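Local coordinates for putative hyaluronoglucosaminidase (Clostridium perfringens, PDB 6PWI), which is a family 84 glycoside hydrolase that probably has hexosaminidase activity, this chain being the catalytic portion of a longer, probably cell-wall-anchored protein, at residues Lys475-Asp479 with Glu490-Leu495. Numbering follows the deposited sequence.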
loop_
_atom_site.group_PDB
_atom_site.type_symbol
_atom_site.label_atom_id
_atom_site.label_comp_id
_atom_site.label_asym_id
_atom_site.label_seq_id
_atom_site.Cartn_x
_atom_site.Cartn_y
_atom_site.Cartn_z
ATOM N N LYS A 475 -10.363 -12.964 3.212
ATOM C CA LYS A 475 -11.546 -13.373 2.468
ATOM C C LYS A 475 -12.831 -12.885 3.138
ATOM O O LYS A 475 -13.815 -12.661 2.440
ATOM C CB LYS A 475 -11.602 -14.898 2.331
ATOM C CG LYS A 475 -10.777 -15.473 1.192
ATOM C CD LYS A 475 -10.511 -16.949 1.359
ATOM C CE LYS A 475 -9.838 -17.567 0.155
ATOM N NZ LYS A 475 -9.375 -18.943 0.462
ATOM N N HIS A 476 -12.814 -12.737 4.473
ATOM C CA HIS A 476 -14.022 -12.502 5.256
ATOM C C HIS A 476 -13.971 -11.158 5.980
ATOM O O HIS A 476 -14.835 -10.857 6.817
ATOM C CB HIS A 476 -14.269 -13.660 6.232
ATOM C CG HIS A 476 -14.311 -14.978 5.543
ATOM N ND1 HIS A 476 -15.312 -15.305 4.645
ATOM C CD2 HIS A 476 -13.472 -16.035 5.594
ATOM C CE1 HIS A 476 -15.090 -16.514 4.170
ATOM N NE2 HIS A 476 -13.960 -16.982 4.734
ATOM N N MET A 477 -12.957 -10.352 5.647
ATOM C CA MET A 477 -12.821 -9.060 6.293
ATOM C C MET A 477 -12.489 -8.008 5.240
ATOM O O MET A 477 -11.314 -7.730 4.995
ATOM C CB MET A 477 -11.723 -9.113 7.360
ATOM C CG MET A 477 -11.958 -10.159 8.430
ATOM S SD MET A 477 -10.631 -10.164 9.657
ATOM C CE MET A 477 -10.921 -11.720 10.499
ATOM N N SER A 478 -13.521 -7.425 4.616
ATOM C CA SER A 478 -13.256 -6.542 3.491
ATOM C C SER A 478 -14.393 -5.567 3.211
ATOM O O SER A 478 -14.163 -4.594 2.498
ATOM C CB SER A 478 -12.846 -7.296 2.243
ATOM O OG SER A 478 -13.764 -8.334 1.924
ATOM N N ASP A 479 -15.592 -5.806 3.768
ATOM C CA ASP A 479 -16.729 -4.946 3.459
ATOM C C ASP A 479 -16.908 -3.874 4.533
ATOM O O ASP A 479 -17.292 -4.188 5.657
ATOM C CB ASP A 479 -18.024 -5.735 3.233
ATOM C CG ASP A 479 -19.186 -4.879 2.733
ATOM O OD1 ASP A 479 -18.954 -3.681 2.449
ATOM O OD2 ASP A 479 -20.324 -5.410 2.633
ATOM N N GLU A 490 -16.859 -6.259 -1.880
ATOM C CA GLU A 490 -17.194 -7.661 -1.725
ATOM C C GLU A 490 -16.364 -8.289 -0.611
ATOM O O GLU A 490 -15.284 -7.816 -0.282
ATOM C CB GLU A 490 -17.237 -8.411 -3.059
ATOM C CG GLU A 490 -15.918 -8.483 -3.788
ATOM C CD GLU A 490 -15.987 -9.192 -5.132
ATOM O OE1 GLU A 490 -16.871 -8.842 -5.954
ATOM O OE2 GLU A 490 -15.159 -10.103 -5.350
ATOM N N GLU A 491 -16.938 -9.339 -0.020
ATOM C CA GLU A 491 -16.434 -10.057 1.140
ATOM C C GLU A 491 -17.080 -11.439 1.096
ATOM O O GLU A 491 -18.259 -11.556 0.774
ATOM C CB GLU A 491 -16.828 -9.290 2.404
ATOM C CG GLU A 491 -16.308 -9.871 3.703
ATOM C CD GLU A 491 -16.816 -9.113 4.923
ATOM O OE1 GLU A 491 -16.119 -8.169 5.363
ATOM O OE2 GLU A 491 -17.915 -9.457 5.430
ATOM N N SER A 492 -16.293 -12.484 1.367
ATOM C CA SER A 492 -16.798 -13.850 1.382
ATOM C C SER A 492 -17.271 -14.282 -0.006
ATOM O O SER A 492 -18.216 -15.060 -0.100
ATOM C CB SER A 492 -17.912 -14.024 2.406
ATOM O OG SER A 492 -17.497 -13.654 3.711
ATOM N N GLU A 493 -16.611 -13.815 -1.076
ATOM C CA GLU A 493 -17.163 -13.982 -2.413
ATOM C C GLU A 493 -17.133 -15.444 -2.862
ATOM O O GLU A 493 -18.069 -15.908 -3.514
ATOM C CB GLU A 493 -16.514 -13.040 -3.427
ATOM C CG GLU A 493 -17.246 -12.989 -4.766
ATOM C CD GLU A 493 -18.733 -12.637 -4.783
ATOM O OE1 GLU A 493 -19.250 -12.093 -3.772
ATOM O OE2 GLU A 493 -19.381 -12.900 -5.822
ATOM N N GLU A 494 -16.061 -16.162 -2.521
ATOM C CA GLU A 494 -15.933 -17.563 -2.889
ATOM C C GLU A 494 -16.910 -18.432 -2.097
ATOM O O GLU A 494 -17.421 -19.419 -2.618
ATOM C CB GLU A 494 -14.507 -18.055 -2.649
ATOM C CG GLU A 494 -13.591 -17.817 -3.828
ATOM C CD GLU A 494 -12.330 -18.670 -3.824
ATOM O OE1 GLU A 494 -11.658 -18.747 -2.768
ATOM O OE2 GLU A 494 -12.024 -19.261 -4.879
ATOM N N LEU A 495 -17.158 -18.065 -0.837
ATOM C CA LEU A 495 -18.006 -18.852 0.041
ATOM C C LEU A 495 -19.485 -18.580 -0.230
ATOM O O LEU A 495 -20.327 -19.417 0.094
ATOM C CB LEU A 495 -17.648 -18.538 1.496
ATOM C CG LEU A 495 -18.326 -19.430 2.533
ATOM C CD1 LEU A 495 -17.853 -20.867 2.391
ATOM C CD2 LEU A 495 -18.087 -18.927 3.949
HETATM O O HOH W 1 -13.939 -12.205 -0.778
#
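E491 reaches across to S478 and D479 and accepts hydrogen bonds from two consecutive backbone amides with one carboxylate oxygen. Its CG stands anti to the backbone N (chi1 -177°) and the chain continues extended, which carries OE1 to S478 N at 2.8 Å and D479 N at 2.9 Å. Both bonds are nearly straight but differ in approach: S478 N uses the anti lone pair of OE1, whereas D479 N comes from above the carboxylate plane. With OE2 taking the backbone N of R611, both carboxylate oxygens are engaged, which should limit rotation of the buried group.

Two further bonds involve serine hydroxyls. S478 OG donates to E490 O (2.7 Å), meeting a lone pair in the carbonyl plane. S492 OG lies at the edge of the H476 ring, in its plane, 2.9 Å from ND1 in an almost linear hydrogen bond. Between these side-chain links runs one direct backbone bond, S492 N to K475 O (2.7 Å), and a water donates to the same carbonyl while accepting from E493 N.

Charge and apolar contacts are looser. K475 NZ and E494 OE1 make a long salt bridge of 4.0 Å at the more exposed border, and L495 CD2 touches H476 CE1 at 3.9 Å.

The paired loop ends thus close the excursion between helices 467-475 and 496-507, beyond the eight-stranded barrel. R611 also bridges to D479, while H476 and L495 pack against helices 513-536 and 613-623, and M477 faces helix 540-572.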